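Long-range contact in pyridoxamine 5-phosphate-dependent dehydrase (Escherichia coli, PDB 3B8X), which removes the C3'-hydroxyl group from GDP-4-keto-6-deoxymannose by a combined transamination and deoxygenation on the route to L-colitose: residues F187-C199 against M256-L268. The protein carries 1 engineered substitution. Sequence-based numbering, arbitrary orientation. Where two conformers were deposited one is given.
Sequences FYSNHIATMEGGC and MSGAIGIEQLKKL. Engineered in segment 187-199: Asn190 (natural residue His). With G4M ([(2R,3S,4R,5R)-5-(2-amino-6-oxo-1,6-dihydro-9H-purin-9-yl)-3,4-dihydroxytetrahydrofuran-2-yl]methyl (2R,3S,4S,5S,6R)-3,4-dihydroxy-5-[({3-hydroxy-2-methyl-5-[(phosphonooxy)methyl]pyridin-4-yl}methyl)amino]-6-methyltetrahydro-2H-pyran-2-yl dihydrogen diphosphate), chain O.
Gln264 reaches from its helix to the backbone of Ile192 and Ala193. Its CB packs on Ile192 CB at 3.8 Å, the two side chains running antiparallel past one another. CG then runs beside the peptide of Ala193, 3.7 Å from Ala193 O, and the chain bends at chi2 (-74°), which turns CD and the amide toward this peptide. At the tip OE1 accepts the N-H of Ala193 (N to OE1 2.9 Å, N-H...O angle 158°), the donor tilted 17° from the carbonyl plane. OE1 is also hydrogen-bonded to Thr12 OG1, and NE2 donates to Glu17 OE2, so both ends of the amide are held.

Two helical turns earlier, Ser257 OG donates to Thr194 O at 2.8 Å, in the carbonyl plane. Between these bonds Ile260 lays CG2 against Ala193 O, whose polar partner is Trp13 NE1, while its CD1 meets Met195 CE at 3.8 Å, and Thr194 CG2 packs against Gly261 CA at 3.7 Å. Beyond Gln264, Ile192 sends CG2 to Leu268 CD1 and CD1 to Leu265 CD2.

On the ligand side, Tyr188 lays a ring face over the guanine, and Ser189 OG binds diphosphate O3P of G4M. In this PLP-dependent aminotransferase fold of the DegT/DnrJ/EryC1 family, helix 255-286 thus backs the ligand-binding connection between sheet strands 181-185 and 198-202, with Trp13 on Ile260 and Gln264, Tyr39 of helix 34-47 against Ile192 and Leu265, and Leu254 of the second subunit on Met195.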
ATOM      1  N   PHE B 187      -5.967 -12.337   2.412  1.00  7.91           N
ATOM      2  CA  PHE B 187      -7.251 -11.715   2.052  1.00  9.83           C
ATOM      3  C   PHE B 187      -8.405 -12.656   2.454  1.00 12.16           C
ATOM      4  O   PHE B 187      -8.180 -13.842   2.652  1.00 10.80           O
ATOM      5  CB  PHE B 187      -7.347 -11.354   0.555  1.00  4.83           C
ATOM      6  CG  PHE B 187      -8.679 -10.749   0.172  1.00 11.54           C
ATOM      7  CD1 PHE B 187      -9.078  -9.545   0.728  1.00  9.74           C
ATOM      8  CD2 PHE B 187      -9.567 -11.430  -0.664  1.00  6.16           C
ATOM      9  CE1 PHE B 187     -10.322  -9.021   0.441  1.00 16.86           C
ATOM     10  CE2 PHE B 187     -10.812 -10.886  -0.996  1.00  1.93           C
ATOM     11  CZ  PHE B 187     -11.182  -9.690  -0.417  1.00  8.94           C
ATOM     12  N   TYR B 188      -9.624 -12.118   2.591  1.00  7.88           N
ATOM     13  CA  TYR B 188     -10.813 -12.906   2.982  1.00  3.27           C
ATOM     14  C   TYR B 188     -11.010 -14.220   2.258  1.00 11.73           C
ATOM     15  O   TYR B 188     -11.336 -15.221   2.868  1.00 16.85           O
ATOM     16  CB  TYR B 188     -12.058 -12.079   2.690  1.00 13.41           C
ATOM     17  CG  TYR B 188     -13.334 -12.775   3.077  1.00 25.89           C
ATOM     18  CD1 TYR B 188     -13.785 -12.732   4.389  1.00 11.08           C
ATOM     19  CD2 TYR B 188     -14.089 -13.478   2.138  1.00 15.92           C
ATOM     20  CE1 TYR B 188     -14.979 -13.346   4.749  1.00  8.30           C
ATOM     21  CE2 TYR B 188     -15.285 -14.118   2.503  1.00 15.50           C
ATOM     22  CZ  TYR B 188     -15.718 -14.023   3.803  1.00  8.82           C
ATOM     23  OH  TYR B 188     -16.825 -14.705   4.236  1.00 15.11           O
ATOM     24  N   SER B 189     -10.886 -14.218   0.941  1.00  9.54           N
ATOM     25  CA  SER B 189     -11.166 -15.434   0.180  1.00 10.89           C
ATOM     26  C   SER B 189      -9.998 -16.409   0.080  1.00 21.35           C
ATOM     27  O   SER B 189     -10.027 -17.343  -0.723  1.00 13.50           O
ATOM     28  CB  SER B 189     -11.671 -15.074  -1.224  1.00 24.01           C
ATOM     29  OG  SER B 189     -10.749 -14.245  -1.916  1.00 20.40           O
ATOM     30  N   ASN B 190      -8.986 -16.214   0.934  1.00 26.16           N
ATOM     31  CA  ASN B 190      -7.758 -16.989   0.888  1.00  5.38           C
ATOM     32  C   ASN B 190      -7.687 -18.088   1.947  1.00  8.09           C
ATOM     33  O   ASN B 190      -8.650 -18.369   2.594  1.00 10.09           O
ATOM     34  CB  ASN B 190      -6.573 -16.052   1.030  1.00  9.75           C
ATOM     35  CG  ASN B 190      -5.508 -16.375   0.081  1.00 38.98           C
ATOM     36  OD1 ASN B 190      -5.339 -17.534  -0.282  1.00 99.89           O
ATOM     37  ND2 ASN B 190      -4.801 -15.369  -0.379  1.00 38.57           N
ATOM     38  N   HIS B 191      -6.522 -18.732   2.063  1.00 18.14           N
ATOM     39  CA  HIS B 191      -6.346 -19.811   3.030  1.00  8.89           C
ATOM     40  C   HIS B 191      -6.620 -19.367   4.456  1.00 17.80           C
ATOM     41  O   HIS B 191      -7.202 -20.096   5.224  1.00 15.69           O
ATOM     42  CB  HIS B 191      -4.959 -20.453   2.898  1.00 20.23           C
ATOM     43  CG  HIS B 191      -4.869 -21.318   1.695  1.00 17.15           C
ATOM     44  ND1 HIS B 191      -4.462 -20.836   0.464  1.00 14.50           N
ATOM     45  CD2 HIS B 191      -5.301 -22.582   1.485  1.00 10.81           C
ATOM     46  CE1 HIS B 191      -4.565 -21.806  -0.432  1.00 12.22           C
ATOM     47  NE2 HIS B 191      -5.109 -22.860   0.154  1.00 12.45           N
ATOM     48  N   ILE B 192      -6.141 -18.189   4.809  1.00 10.94           N
ATOM     49  CA  ILE B 192      -6.401 -17.574   6.123  1.00 13.51           C
ATOM     50  C   ILE B 192      -6.833 -16.148   5.806  1.00 23.70           C
ATOM     51  O   ILE B 192      -6.553 -15.651   4.705  1.00  5.86           O
ATOM     52  CB  ILE B 192      -5.183 -17.575   7.106  1.00 10.47           C
ATOM     53  CG1 ILE B 192      -4.032 -16.686   6.615  1.00  5.68           C
ATOM     54  CG2 ILE B 192      -4.770 -18.993   7.382  1.00 10.16           C
ATOM     55  CD1 ILE B 192      -2.912 -16.471   7.691  1.00  4.64           C
ATOM     56  N   ALA B 193      -7.506 -15.485   6.748  1.00 11.00           N
ATOM     57  CA  ALA B 193      -8.013 -14.152   6.454  1.00  9.48           C
ATOM     58  C   ALA B 193      -7.889 -13.177   7.603  1.00 13.35           C
ATOM     59  O   ALA B 193      -8.298 -13.468   8.702  1.00  8.88           O
ATOM     60  CB  ALA B 193      -9.464 -14.284   6.009  1.00  5.28           C
ATOM     61  N   THR B 194      -7.300 -12.009   7.353  1.00  8.13           N
ATOM     62  CA  THR B 194      -7.088 -11.010   8.389  1.00  7.79           C
ATOM     63  C   THR B 194      -7.683  -9.693   7.876  1.00  9.87           C
ATOM     64  O   THR B 194      -7.150  -8.615   8.109  1.00 11.30           O
ATOM     65  CB  THR B 194      -5.569 -10.828   8.609  1.00 15.52           C
ATOM     66  OG1 THR B 194      -4.954 -10.421   7.373  1.00  8.56           O
ATOM     67  CG2 THR B 194      -4.960 -12.133   9.007  1.00  5.15           C
ATOM     68  N   MET B 195      -8.796  -9.797   7.166  1.00  7.10           N
ATOM     69  CA  MET B 195      -9.450  -8.652   6.517  1.00  9.23           C
ATOM     70  C   MET B 195      -8.683  -8.354   5.211  1.00 27.26           C
ATOM     71  O   MET B 195      -9.214  -8.597   4.139  1.00  5.48           O
ATOM     72  CB  MET B 195      -9.600  -7.447   7.474  1.00  3.66           C
ATOM     73  CG  MET B 195     -10.314  -7.861   8.744  1.00 10.84           C
ATOM     74  SD  MET B 195     -10.824  -6.460   9.767  1.00 11.30           S
ATOM     75  CE  MET B 195      -9.346  -6.099  10.533  1.00 11.15           C
ATOM     76  N   GLU B 196      -7.451  -7.845   5.294  1.00  5.82           N
ATOM     77  CA  GLU B 196      -6.561  -7.721   4.153  1.00  5.57           C
ATOM     78  C   GLU B 196      -5.243  -8.091   4.843  1.00 15.04           C
ATOM     79  O   GLU B 196      -5.145  -7.983   6.079  1.00  6.51           O
ATOM     80  CB  GLU B 196      -6.480  -6.275   3.622  1.00 11.75           C
ATOM     81  CG  GLU B 196      -7.724  -5.799   2.880  1.00 16.40           C
ATOM     82  CD  GLU B 196      -7.672  -5.931   1.376  1.00 15.73           C
ATOM     83  OE1 GLU B 196      -6.750  -6.547   0.787  1.00  9.59           O
ATOM     84  OE2 GLU B 196      -8.610  -5.426   0.765  1.00 14.88           O
ATOM     85  N   GLY B 197      -4.227  -8.498   4.085  1.00  9.55           N
ATOM     86  CA  GLY B 197      -2.961  -8.777   4.737  1.00  1.70           C
ATOM     87  C   GLY B 197      -2.060  -9.498   3.740  1.00  1.00           C
ATOM     88  O   GLY B 197      -2.555 -10.221   2.880  1.00  7.33           O
ATOM     89  N   GLY B 198      -0.751  -9.330   3.925  1.00  6.94           N
ATOM     90  CA  GLY B 198       0.220 -10.019   3.101  1.00  7.52           C
ATOM     91  C   GLY B 198       1.454 -10.294   3.974  1.00  4.64           C
ATOM     92  O   GLY B 198       1.521  -9.846   5.100  1.00 11.56           O
ATOM     93  N   CYS B 199       2.408 -11.055   3.456  1.00 14.44           N
ATOM     94  CA  CYS B 199       3.610 -11.352   4.215  0.50  9.77           C
ATOM     95  C   CYS B 199       4.704 -11.726   3.243  1.00 37.67           C
ATOM     96  O   CYS B 199       4.429 -12.361   2.228  1.00  8.43           O
ATOM     97  CB  CYS B 199       3.351 -12.553   5.111  0.50 26.46           C
ATOM     98  SG  CYS B 199       4.338 -12.562   6.628  0.50 12.59           S
ATOM     99  N   MET B 256      -4.769  -5.157  14.378  1.00 10.79           N
ATOM    100  CA  MET B 256      -5.856  -6.104  14.400  1.00 16.62           C
ATOM    101  C   MET B 256      -5.569  -7.258  13.457  1.00 10.43           C
ATOM    102  O   MET B 256      -5.904  -8.410  13.766  1.00 11.58           O
ATOM    103  CB  MET B 256      -7.150  -5.423  13.959  1.00 11.78           C
ATOM    104  CG  MET B 256      -7.860  -4.728  15.100  1.00  9.70           C
ATOM    105  SD  MET B 256      -9.235  -3.965  14.258  1.00 16.35           S
ATOM    106  CE  MET B 256     -10.002  -2.945  15.497  1.00 15.75           C
ATOM    107  N   SER B 257      -5.002  -6.944  12.294  1.00  7.19           N
ATOM    108  CA  SER B 257      -4.726  -7.996  11.332  1.00  7.74           C
ATOM    109  C   SER B 257      -3.737  -9.019  11.887  1.00 11.87           C
ATOM    110  O   SER B 257      -3.848 -10.207  11.629  1.00 13.60           O
ATOM    111  CB  SER B 257      -4.248  -7.450  10.012  1.00  5.39           C
ATOM    112  OG  SER B 257      -5.347  -6.868   9.332  1.00 14.11           O
ATOM    113  N   GLY B 258      -2.745  -8.540  12.615  1.00  8.88           N
ATOM    114  CA  GLY B 258      -1.740  -9.415  13.206  1.00  4.22           C
ATOM    115  C   GLY B 258      -2.404 -10.269  14.307  1.00  4.88           C
ATOM    116  O   GLY B 258      -2.161 -11.456  14.398  1.00  8.17           O
ATOM    117  N   ALA B 259      -3.319  -9.702  15.077  1.00  8.00           N
ATOM    118  CA  ALA B 259      -3.967 -10.471  16.130  1.00  8.88           C
ATOM    119  C   ALA B 259      -4.810 -11.578  15.553  1.00 25.15           C
ATOM    120  O   ALA B 259      -4.749 -12.719  16.008  1.00 12.30           O
ATOM    121  CB  ALA B 259      -4.781  -9.591  17.079  1.00 12.45           C
ATOM    122  N   ILE B 260      -5.599 -11.219  14.550  1.00 11.50           N
ATOM    123  CA  ILE B 260      -6.473 -12.161  13.909  1.00 11.25           C
ATOM    124  C   ILE B 260      -5.569 -13.251  13.326  1.00  5.58           C
ATOM    125  O   ILE B 260      -5.907 -14.461  13.370  1.00 15.63           O
ATOM    126  CB  ILE B 260      -7.245 -11.499  12.744  1.00 12.75           C
ATOM    127  CG1 ILE B 260      -8.256 -10.466  13.260  1.00  5.83           C
ATOM    128  CG2 ILE B 260      -7.911 -12.548  11.881  1.00  7.78           C
ATOM    129  CD1 ILE B 260      -8.704  -9.381  12.258  1.00  7.04           C
ATOM    130  N   GLY B 261      -4.475 -12.818  12.691  1.00  7.36           N
ATOM    131  CA  GLY B 261      -3.623 -13.787  11.987  1.00  6.69           C
ATOM    132  C   GLY B 261      -3.082 -14.894  12.889  1.00 11.52           C
ATOM    133  O   GLY B 261      -2.885 -16.026  12.458  1.00 13.75           O
ATOM    134  N   ILE B 262      -2.765 -14.539  14.125  1.00 11.64           N
ATOM    135  CA  ILE B 262      -2.179 -15.508  15.050  1.00  9.01           C
ATOM    136  C   ILE B 262      -3.166 -16.643  15.285  1.00  6.05           C
ATOM    137  O   ILE B 262      -2.784 -17.804  15.352  1.00 14.96           O
ATOM    138  CB  ILE B 262      -1.954 -14.813  16.391  1.00  8.33           C
ATOM    139  CG1 ILE B 262      -0.722 -13.904  16.277  1.00 13.18           C
ATOM    140  CG2 ILE B 262      -1.950 -15.841  17.522  1.00 13.49           C
ATOM    141  CD1 ILE B 262      -0.716 -12.682  17.254  1.00 19.08           C
ATOM    142  N   GLU B 263      -4.444 -16.264  15.353  1.00 10.98           N
ATOM    143  CA  GLU B 263      -5.504 -17.207  15.647  1.00  3.71           C
ATOM    144  C   GLU B 263      -5.610 -18.077  14.427  1.00 25.69           C
ATOM    145  O   GLU B 263      -5.712 -19.278  14.558  1.00 23.85           O
ATOM    146  CB  GLU B 263      -6.828 -16.479  15.913  1.00  5.79           C
ATOM    147  CG  GLU B 263      -6.861 -15.703  17.227  1.00 18.36           C
ATOM    148  CD  GLU B 263      -6.300 -16.470  18.429  1.00 44.09           C
ATOM    149  OE1 GLU B 263      -6.340 -17.724  18.473  1.00 15.94           O
ATOM    150  OE2 GLU B 263      -5.833 -15.795  19.367  1.00 44.76           O
ATOM    151  N   GLN B 264      -5.563 -17.454  13.251  1.00 18.17           N
ATOM    152  CA  GLN B 264      -5.683 -18.149  11.958  1.00  8.31           C
ATOM    153  C   GLN B 264      -4.586 -19.199  11.754  1.00 16.29           C
ATOM    154  O   GLN B 264      -4.862 -20.299  11.298  1.00  9.67           O
ATOM    155  CB  GLN B 264      -5.703 -17.122  10.806  1.00 19.28           C
ATOM    156  CG  GLN B 264      -6.980 -16.268  10.725  1.00 14.58           C
ATOM    157  CD  GLN B 264      -8.198 -17.021  10.208  1.00 13.76           C
ATOM    158  OE1 GLN B 264      -8.410 -17.123   8.999  1.00  8.64           O
ATOM    159  NE2 GLN B 264      -9.018 -17.546  11.130  1.00  9.28           N
ATOM    160  N   LEU B 265      -3.344 -18.860  12.087  1.00  8.70           N
ATOM    161  CA  LEU B 265      -2.222 -19.775  11.939  1.00 14.65           C
ATOM    162  C   LEU B 265      -2.480 -21.055  12.747  1.00 16.19           C
ATOM    163  O   LEU B 265      -2.081 -22.139  12.345  1.00 14.01           O
ATOM    164  CB  LEU B 265      -0.885 -19.133  12.350  1.00 20.89           C
ATOM    165  CG  LEU B 265      -0.358 -18.009  11.425  1.00 16.59           C
ATOM    166  CD1 LEU B 265       0.962 -17.417  11.833  1.00  7.37           C
ATOM    167  CD2 LEU B 265      -0.171 -18.486  10.001  1.00 12.17           C
ATOM    168  N   LYS B 266      -3.151 -20.944  13.884  1.00 16.62           N
ATOM    169  CA  LYS B 266      -3.383 -22.168  14.614  1.00 13.77           C
ATOM    170  C   LYS B 266      -4.361 -23.074  13.906  1.00 29.82           C
ATOM    171  O   LYS B 266      -4.274 -24.302  14.016  1.00 13.41           O
ATOM    172  CB  LYS B 266      -3.867 -21.876  16.011  1.00  9.66           C
ATOM    173  CG  LYS B 266      -3.021 -20.839  16.695  1.00  9.62           C
ATOM    174  CD  LYS B 266      -3.707 -20.406  17.957  1.00 13.28           C
ATOM    175  CE  LYS B 266      -2.717 -19.947  18.989  1.00 19.23           C
ATOM    176  NZ  LYS B 266      -3.379 -19.439  20.210  1.00 16.18           N
ATOM    177  N   LYS B 267      -5.290 -22.490  13.159  1.00  9.21           N
ATOM    178  CA  LYS B 267      -6.292 -23.320  12.506  1.00  8.81           C
ATOM    179  C   LYS B 267      -5.824 -23.851  11.155  1.00 12.71           C
ATOM    180  O   LYS B 267      -6.394 -24.803  10.619  1.00 16.63           O
ATOM    181  CB  LYS B 267      -7.575 -22.508  12.286  1.00 17.92           C
ATOM    182  CG  LYS B 267      -8.477 -22.360  13.537  1.00 23.56           C
ATOM    183  CD  LYS B 267      -9.374 -21.138  13.423  1.00 13.36           C
ATOM    184  CE  LYS B 267     -10.307 -20.926  14.622  1.00 13.05           C
ATOM    185  NZ  LYS B 267     -10.125 -19.575  15.059  1.00 14.56           N
ATOM    186  N   LEU B 268      -4.821 -23.195  10.584  1.00 10.75           N
ATOM    187  CA  LEU B 268      -4.360 -23.558   9.242  1.00 17.22           C
ATOM    188  C   LEU B 268      -4.242 -25.044   8.879  1.00 11.97           C
ATOM    189  O   LEU B 268      -4.668 -25.492   7.808  1.00 10.72           O
ATOM    190  CB  LEU B 268      -3.081 -22.793   8.907  1.00 11.06           C
ATOM    191  CG  LEU B 268      -2.494 -23.057   7.534  1.00 22.81           C
ATOM    192  CD1 LEU B 268      -3.366 -22.386   6.523  1.00 14.48           C
ATOM    193  CD2 LEU B 268      -1.099 -22.483   7.532  1.00 15.74           C
TER
HETATM  194  OP3 G4M O 500      -5.360  -9.817  -2.778  1.00  7.62           O
HETATM  195  PL  G4M O 500      -3.878  -9.571  -2.274  1.00 10.56           P
HETATM  196  OP1 G4M O 500      -3.358  -8.060  -2.556  1.00  6.35           O
HETATM  197  OP2 G4M O 500      -3.808  -9.867  -0.696  1.00  3.48           O
HETATM  198  OP4 G4M O 500      -2.900 -10.678  -2.962  1.00  8.31           O
HETATM  199  C5B G4M O 500      -2.682 -10.292  -4.289  1.00  5.88           C
HETATM  200  C5L G4M O 500      -2.298 -11.509  -5.042  1.00  5.70           C
HETATM  201  C6L G4M O 500      -0.970 -11.687  -5.408  1.00 17.07           C
HETATM  202  N1L G4M O 500      -0.628 -12.730  -6.128  1.00 14.36           N
HETATM  203  C2L G4M O 500      -1.483 -13.645  -6.532  1.00 10.40           C
HETATM  204  C2A G4M O 500      -1.022 -14.788  -7.405  1.00  7.59           C
HETATM  205  C3L G4M O 500      -2.829 -13.584  -6.183  1.00 14.71           C
HETATM  206  O3L G4M O 500      -3.668 -14.516  -6.686  1.00  8.76           O
HETATM  207  C4L G4M O 500      -3.251 -12.481  -5.374  1.00 10.48           C
HETATM  208  C4A G4M O 500      -4.589 -12.316  -4.987  1.00  7.30           C
HETATM  209  N4A G4M O 500      -5.491 -13.134  -5.441  1.00 12.08           N
HETATM  210  C4G G4M O 500      -6.821 -13.025  -4.958  1.00  9.47           C
HETATM  211  C5G G4M O 500      -7.830 -13.405  -6.016  1.00 25.21           C
HETATM  212  C6G G4M O 500      -7.472 -14.752  -6.645  1.00  8.42           C
HETATM  213  O5G G4M O 500      -9.010 -13.586  -5.240  1.00 12.38           O
HETATM  214  C3G G4M O 500      -7.153 -11.589  -4.521  1.00 15.33           C
HETATM  215  O3G G4M O 500      -7.147 -11.562  -3.098  1.00 21.39           O
HETATM  216  C2G G4M O 500      -8.583 -11.213  -5.008  1.00  5.78           C
HETATM  217  O2G G4M O 500      -9.089 -10.059  -4.330  1.00 18.11           O
HETATM  218  C1G G4M O 500      -9.544 -12.355  -4.776  1.00 12.17           C
HETATM  219  O1G G4M O 500     -10.638 -12.119  -5.653  1.00 10.75           O
HETATM  220  P2  G4M O 500     -12.112 -12.458  -5.160  1.00 15.44           P
HETATM  221  O3P G4M O 500     -12.148 -13.935  -4.503  1.00 18.10           O
HETATM  222  O4P G4M O 500     -13.055 -12.546  -6.477  1.00 17.39           O
HETATM  223  OPP G4M O 500     -12.428 -11.263  -4.124  1.00 22.70           O
HETATM  224  P   G4M O 500     -13.972 -11.193  -3.682  1.00 14.00           P
HETATM  225  O1P G4M O 500     -15.121 -11.122  -4.817  1.00 13.86           O
HETATM  226  O2P G4M O 500     -13.949  -9.826  -2.866  1.00 14.27           O
HETATM  227  O5' G4M O 500     -14.236 -12.243  -2.531  1.00  9.42           O
HETATM  228  C5' G4M O 500     -14.676 -13.478  -3.057  1.00 17.78           C
HETATM  229  C4' G4M O 500     -15.935 -13.868  -2.299  1.00 17.18           C
HETATM  230  O4' G4M O 500     -15.760 -13.575  -0.881  1.00 31.59           O
HETATM  231  C3' G4M O 500     -17.128 -13.006  -2.775  1.00 99.89           C
HETATM  232  O3' G4M O 500     -18.285 -13.819  -2.649  1.00 29.71           O
HETATM  233  C2' G4M O 500     -17.136 -11.829  -1.775  1.00 25.45           C
HETATM  234  O2' G4M O 500     -18.482 -11.359  -1.633  1.00 19.36           O
HETATM  235  C1' G4M O 500     -16.720 -12.561  -0.507  1.00 18.28           C
HETATM  236  N9  G4M O 500     -16.137 -11.644   0.478  1.00 29.26           N
HETATM  237  C8  G4M O 500     -14.969 -10.964   0.337  1.00 19.11           C
HETATM  238  N7  G4M O 500     -14.759 -10.281   1.445  1.00 16.21           N
HETATM  239  C4  G4M O 500     -16.655 -11.389   1.723  1.00 33.76           C
HETATM  240  C5  G4M O 500     -15.759 -10.499   2.361  1.00 10.62           C
HETATM  241  C6  G4M O 500     -16.044 -10.065   3.705  1.00  8.90           C
HETATM  242  O6  G4M O 500     -15.322  -9.307   4.335  1.00 17.18           O
HETATM  243  N3  G4M O 500     -17.756 -11.795   2.362  1.00 34.97           N
HETATM  244  C2  G4M O 500     -18.012 -11.371   3.589  1.00 22.06           C
HETATM  245  N1  G4M O 500     -17.182 -10.519   4.273  1.00 19.96           N
HETATM  246  N2  G4M O 500     -19.149 -11.787   4.208  1.00  7.92           N